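Local atomic coordinates of titin (Homo sapiens, PDB entry 5JDE), a protein that forms a giant elastic filament of the muscle sarcomere, probably through tandem immunoglobulin domains of which three are present here. Residues A[103-108]-A[204-209]; A[196-201]-A[231-236]. All coordinates share one frame; numbering follows the deposited sequence.

Interaction 1 (A[103-108]-A[204-209]); sequences PETKTA and EGISYK
Thr105 lays its hydroxyl against CB of Ile206, with OG1 to CB at 3.4 Å. Its CB also sits beside CB of Ser207. The contact joins two consecutive immunoglobulin I-set domains of the titin chain, end to end. Segment 103-108 is the loop between strands 100-103 and 108-114 of one domain. Segment 204-209 is the loop between strands 195-201 and 209-212 of the next.

A type II beta turn from Pro103 to Lys106 pushes Thr105 forward. The turn is closed by the backbone bond from Lys106 N to Pro103 O. Thr105 OG1 stands between its own backbone N and carbonyl carbon (chi1 74°), which turns the hydroxyl to the neighbouring loop. There it accepts a nearly straight hydrogen bond from Ser207 N, 3.1 Å from OG1, with an N-H...O angle of 168°. The same oxygen lies doubtfully close to Glu104 O.

Ile206 CG2 lies 3.7 Å from Glu104 O and is also near Thr105 OG1. The methyl therefore fits against the turn. Ile178, between strands 167-176 and 180-182, touches both Thr105 and Ile206. Its backbone N is bound by Glu104 OE1, which further ties the turn to Ile178.

Lys106 takes a second route across. Its chain starts beside its own backbone N and bends at chi3 and chi4. The Lys106 and Ile206 side chains cross at about a right angle, with CD of Lys106 4.1 Å from CG2 of Ile206. The bends carry the ammonium group to the backbone of Glu204 and Gly205. NZ makes a weak hydrogen bond to Glu204 O at 3.4 Å, and Gly205 O lies 3.6 Å from NZ.

Interaction 2 (A[196-201]-A[231-236]); sequences TFEVTV and THSLNI
Asn235 has CG anti to its own backbone N (chi1 -174°), and Thr196 has OG1 beside its backbone N (chi1 -61°). These turns bring Asn235 ND2 within 2.8 Å of Thr196 OG1. The hydrogen bond is bent, with an N-H...O angle of 133°, and the hydroxyl is tilted from the amide plane.

On the same face, Glu198 CG packs 3.4 Å from Ser233 CB and also touches Thr231 CG2. The extended chain of Glu198 thus runs over its neighbours with its aliphatic part.

On the other face Phe197, Val199, His232 and Leu234 are buried. Val199 CG2 meets His232 CB at 3.6 Å. Beyond the last bridged pair, Val201 CG2 comes to the ring edge, in plane, 3.8 Å from His232 NE2. His232 ND1 is hydrogen-bonded to Thr227 on the adjoining strand, which steadies the ring. Phe197 CB lies 4.2 Å from Leu234 CB, and the Phe197 ring meets that of Tyr247 across the core.

Four backbone hydrogen bonds join the strands, two each at the pairs Phe197-Leu234 and Val199-His232. This regular antiparallel pair, mostly polar on the face of Thr196, Glu198 and Ser233, mostly apolar on that of Phe197, Val199 and Leu234, forms the centre of one sheet in the immunoglobulin beta-sandwich.

How the interactions relate
The centres of the two interactions lie about 17 Å apart. Their segments alternate along the chain: 103-108, 196-201, 204-209, 231-236. Interaction 1 spans two domains, whereas interaction 2 lies wholly within the later one. Strand 195-201 leads directly into the loop of interaction 1, which then enters strand 209-212 of the opposite sheet. The contacts also touch. Tyr208 CE2 is 3.9 Å from His232 CE1, and Ile206 CD1 is 4.3 Å from Val201 CG2. The loop that meets the preceding domain is therefore packed on the core of its own domain. This arrangement links the domain interface to the sandwich behind it.

Interaction 1 (A[103-108]-A[204-209])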
loop_
_atom_site.group_PDB
_atom_site.type_symbol
_atom_site.label_atom_id
_atom_site.label_comp_id
_atom_site.label_asym_id
_atom_site.label_seq_id
_atom_site.Cartn_x
_atom_site.Cartn_y
_atom_site.Cartn_z
ATOM N N PRO A 103 8.870 -12.585 10.495
ATOM C CA PRO A 103 8.604 -13.284 11.750
ATOM C C PRO A 103 7.316 -12.776 12.366
ATOM O O PRO A 103 6.994 -11.586 12.259
ATOM C CB PRO A 103 9.811 -12.934 12.631
ATOM C CG PRO A 103 10.872 -12.470 11.680
ATOM C CD PRO A 103 10.135 -11.833 10.538
ATOM N N GLU A 104 6.581 -13.693 12.977
ATOM C CA GLU A 104 5.427 -13.369 13.810
ATOM C C GLU A 104 5.677 -12.170 14.748
ATOM O O GLU A 104 6.758 -12.042 15.334
ATOM C CB GLU A 104 5.046 -14.616 14.614
ATOM C CG GLU A 104 3.708 -14.569 15.303
ATOM C CD GLU A 104 3.418 -15.853 16.061
ATOM O OE1 GLU A 104 4.302 -16.743 16.090
ATOM O OE2 GLU A 104 2.307 -15.970 16.618
ATOM N N THR A 105 4.654 -11.319 14.864
ATOM C CA THR A 105 4.591 -10.091 15.681
ATOM C C THR A 105 5.288 -8.889 15.040
ATOM O O THR A 105 5.031 -7.762 15.435
ATOM C CB THR A 105 5.173 -10.230 17.127
ATOM O OG1 THR A 105 6.606 -10.274 17.093
ATOM C CG2 THR A 105 4.604 -11.446 17.870
ATOM N N LYS A 106 6.150 -9.115 14.058
ATOM C CA LYS A 106 6.859 -8.003 13.414
ATOM C C LYS A 106 6.015 -7.385 12.295
ATOM O O LYS A 106 4.976 -7.914 11.904
ATOM C CB LYS A 106 8.227 -8.466 12.887
ATOM C CG LYS A 106 9.212 -8.763 14.032
ATOM C CD LYS A 106 10.485 -9.446 13.559
ATOM C CE LYS A 106 11.401 -8.488 12.843
ATOM N NZ LYS A 106 11.786 -7.372 13.730
ATOM N N THR A 107 6.452 -6.243 11.796
ATOM C CA THR A 107 5.656 -5.532 10.805
ATOM C C THR A 107 6.064 -5.944 9.394
ATOM O O THR A 107 7.235 -6.184 9.112
ATOM C CB THR A 107 5.782 -4.022 11.011
ATOM O OG1 THR A 107 5.152 -3.680 12.250
ATOM C CG2 THR A 107 5.108 -3.235 9.872
ATOM N N ALA A 108 5.070 -6.078 8.523
ATOM C CA ALA A 108 5.318 -6.409 7.137
ATOM C C ALA A 108 4.854 -5.239 6.280
ATOM O O ALA A 108 3.926 -4.530 6.657
ATOM C CB ALA A 108 4.585 -7.689 6.751
ATOM N N GLU A 204 14.916 -11.757 16.356
ATOM C CA GLU A 204 15.198 -10.548 17.116
ATOM C C GLU A 204 14.124 -9.504 16.841
ATOM O O GLU A 204 13.543 -9.481 15.759
ATOM C CB GLU A 204 16.574 -9.987 16.753
ATOM C CG GLU A 204 17.538 -11.017 16.173
ATOM C CD GLU A 204 17.342 -11.225 14.674
ATOM O OE1 GLU A 204 17.256 -10.217 13.942
ATOM O OE2 GLU A 204 17.261 -12.392 14.230
ATOM N N GLY A 205 13.859 -8.646 17.821
ATOM C CA GLY A 205 12.920 -7.555 17.637
ATOM C C GLY A 205 11.466 -7.986 17.650
ATOM O O GLY A 205 10.609 -7.318 17.083
ATOM N N ILE A 206 11.173 -9.105 18.295
ATOM C CA ILE A 206 9.788 -9.540 18.419
ATOM C C ILE A 206 9.150 -9.004 19.684
ATOM O O ILE A 206 9.840 -8.577 20.603
ATOM C CB ILE A 206 9.681 -11.065 18.401
ATOM C CG1 ILE A 206 10.567 -11.645 19.507
ATOM C CG2 ILE A 206 10.029 -11.609 17.013
ATOM C CD1 ILE A 206 9.877 -12.626 20.403
ATOM N N SER A 207 7.822 -9.014 19.711
ATOM C CA SER A 207 7.061 -8.601 20.872
ATOM C C SER A 207 6.923 -9.770 21.844
ATOM O O SER A 207 6.688 -10.906 21.430
ATOM C CB SER A 207 5.679 -8.101 20.465
ATOM O OG SER A 207 5.765 -6.812 19.897
ATOM N N TYR A 208 7.060 -9.487 23.133
ATOM C CA TYR A 208 6.958 -10.533 24.151
ATOM C C TYR A 208 6.315 -9.980 25.414
ATOM O O TYR A 208 6.194 -8.766 25.576
ATOM C CB TYR A 208 8.343 -11.104 24.472
ATOM C CG TYR A 208 9.263 -10.056 25.050
ATOM C CD1 TYR A 208 9.348 -9.854 26.425
ATOM C CD2 TYR A 208 10.014 -9.237 24.220
ATOM C CE1 TYR A 208 10.163 -8.874 26.951
ATOM C CE2 TYR A 208 10.837 -8.256 24.736
ATOM C CZ TYR A 208 10.911 -8.080 26.100
ATOM O OH TYR A 208 11.734 -7.105 26.606
ATOM N N LYS A 209 5.928 -10.880 26.312
ATOM C CA LYS A 209 5.379 -10.523 27.612
ATOM C C LYS A 209 5.857 -11.518 28.654
ATOM O O LYS A 209 5.996 -12.706 28.370
ATOM C CB LYS A 209 3.843 -10.530 27.619
ATOM C CG LYS A 209 3.175 -9.404 26.890
ATOM C CD LYS A 209 1.672 -9.463 27.133
ATOM C CE LYS A 209 1.125 -10.873 26.951
ATOM N NZ LYS A 209 -0.368 -10.888 27.009
#

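Interaction 2 (A[196-201]-A[231-236])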
loop_
_atom_site.group_PDB
_atom_site.type_symbol
_atom_site.label_atom_id
_atom_site.label_comp_id
_atom_site.label_asym_id
_atom_site.label_seq_id
_atom_site.Cartn_x
_atom_site.Cartn_y
_atom_site.Cartn_z
ATOM N N THR A 196 17.606 -15.208 37.899
ATOM C CA THR A 196 17.375 -14.833 36.515
ATOM C C THR A 196 16.784 -15.991 35.727
ATOM O O THR A 196 17.419 -17.039 35.565
ATOM C CB THR A 196 18.670 -14.355 35.824
ATOM O OG1 THR A 196 19.173 -13.196 36.499
ATOM C CG2 THR A 196 18.390 -13.993 34.359
ATOM N N PHE A 197 15.554 -15.786 35.264
ATOM C CA PHE A 197 14.930 -16.624 34.253
ATOM C C PHE A 197 15.423 -16.159 32.888
ATOM O O PHE A 197 15.445 -14.966 32.615
ATOM C CB PHE A 197 13.401 -16.526 34.320
ATOM C CG PHE A 197 12.779 -17.272 35.479
ATOM C CD1 PHE A 197 12.810 -18.656 35.528
ATOM C CD2 PHE A 197 12.123 -16.590 36.488
ATOM C CE1 PHE A 197 12.226 -19.345 36.579
ATOM C CE2 PHE A 197 11.536 -17.277 37.545
ATOM C CZ PHE A 197 11.589 -18.652 37.588
ATOM N N GLU A 198 15.814 -17.088 32.027
ATOM C CA GLU A 198 16.223 -16.708 30.686
ATOM C C GLU A 198 15.670 -17.656 29.634
ATOM O O GLU A 198 15.626 -18.874 29.831
ATOM C CB GLU A 198 17.757 -16.620 30.587
ATOM C CG GLU A 198 18.217 -15.222 30.172
ATOM C CD GLU A 198 19.706 -14.961 30.345
ATOM O OE1 GLU A 198 20.453 -15.905 30.663
ATOM O OE2 GLU A 198 20.123 -13.791 30.182
ATOM N N VAL A 199 15.217 -17.063 28.533
ATOM C CA VAL A 199 14.775 -17.793 27.360
ATOM C C VAL A 199 15.556 -17.323 26.152
ATOM O O VAL A 199 16.071 -16.205 26.124
ATOM C CB VAL A 199 13.270 -17.589 27.047
ATOM C CG1 VAL A 199 12.392 -18.236 28.099
ATOM C CG2 VAL A 199 12.954 -16.116 26.906
ATOM N N THR A 200 15.633 -18.186 25.150
ATOM C CA THR A 200 16.157 -17.799 23.853
ATOM C C THR A 200 15.072 -17.993 22.806
ATOM O O THR A 200 14.328 -18.961 22.861
ATOM C CB THR A 200 17.388 -18.620 23.481
ATOM O OG1 THR A 200 18.290 -18.640 24.593
ATOM C CG2 THR A 200 18.082 -18.006 22.291
ATOM N N VAL A 201 14.972 -17.074 21.856
ATOM C CA VAL A 201 14.017 -17.260 20.771
ATOM C C VAL A 201 14.753 -17.259 19.438
ATOM O O VAL A 201 15.965 -17.050 19.403
ATOM C CB VAL A 201 12.936 -16.173 20.770
ATOM C CG1 VAL A 201 12.166 -16.216 22.071
ATOM C CG2 VAL A 201 13.556 -14.809 20.546
ATOM N N THR A 231 18.181 -13.347 23.377
ATOM C CA THR A 231 18.035 -13.805 24.750
ATOM C C THR A 231 17.211 -12.824 25.566
ATOM O O THR A 231 17.478 -11.622 25.556
ATOM C CB THR A 231 19.402 -13.998 25.413
ATOM O OG1 THR A 231 20.336 -14.463 24.432
ATOM C CG2 THR A 231 19.311 -15.006 26.537
ATOM N N HIS A 232 16.200 -13.342 26.256
ATOM C CA HIS A 232 15.321 -12.521 27.089
ATOM C C HIS A 232 15.435 -12.985 28.529
ATOM O O HIS A 232 15.481 -14.186 28.794
ATOM C CB HIS A 232 13.873 -12.616 26.611
ATOM C CG HIS A 232 13.687 -12.170 25.197
ATOM N ND1 HIS A 232 13.765 -10.847 24.823
ATOM C CD2 HIS A 232 13.502 -12.874 24.057
ATOM C CE1 HIS A 232 13.587 -10.750 23.518
ATOM N NE2 HIS A 232 13.431 -11.966 23.027
ATOM N N SER A 233 15.487 -12.041 29.461
ATOM C CA SER A 233 15.734 -12.403 30.841
ATOM C C SER A 233 14.789 -11.670 31.760
ATOM O O SER A 233 14.388 -10.537 31.490
ATOM C CB SER A 233 17.186 -12.111 31.237
ATOM O OG SER A 233 17.513 -10.748 31.043
ATOM N N LEU A 234 14.428 -12.357 32.836
ATOM C CA LEU A 234 13.651 -11.784 33.915
ATOM C C LEU A 234 14.468 -11.917 35.185
ATOM O O LEU A 234 14.595 -13.002 35.737
ATOM C CB LEU A 234 12.305 -12.483 34.068
ATOM C CG LEU A 234 11.463 -11.931 35.211
ATOM C CD1 LEU A 234 11.017 -10.520 34.891
ATOM C CD2 LEU A 234 10.274 -12.832 35.486
ATOM N N ASN A 235 15.040 -10.800 35.615
ATOM C CA ASN A 235 15.877 -10.740 36.801
ATOM C C ASN A 235 15.051 -10.263 37.991
ATOM O O ASN A 235 14.375 -9.232 37.915
ATOM C CB ASN A 235 17.075 -9.818 36.540
ATOM C CG ASN A 235 18.080 -9.820 37.674
ATOM O OD1 ASN A 235 17.937 -9.076 38.645
ATOM N ND2 ASN A 235 19.112 -10.654 37.556
ATOM N N ILE A 236 15.083 -11.027 39.081
ATOM C CA ILE A 236 14.320 -10.680 40.276
ATOM C C ILE A 236 15.254 -10.573 41.473
ATOM O O ILE A 236 15.882 -11.558 41.862
ATOM C CB ILE A 236 13.217 -11.719 40.561
ATOM C CG1 ILE A 236 12.373 -11.949 39.298
ATOM C CG2 ILE A 236 12.358 -11.278 41.752
ATOM C CD1 ILE A 236 11.257 -12.965 39.460
#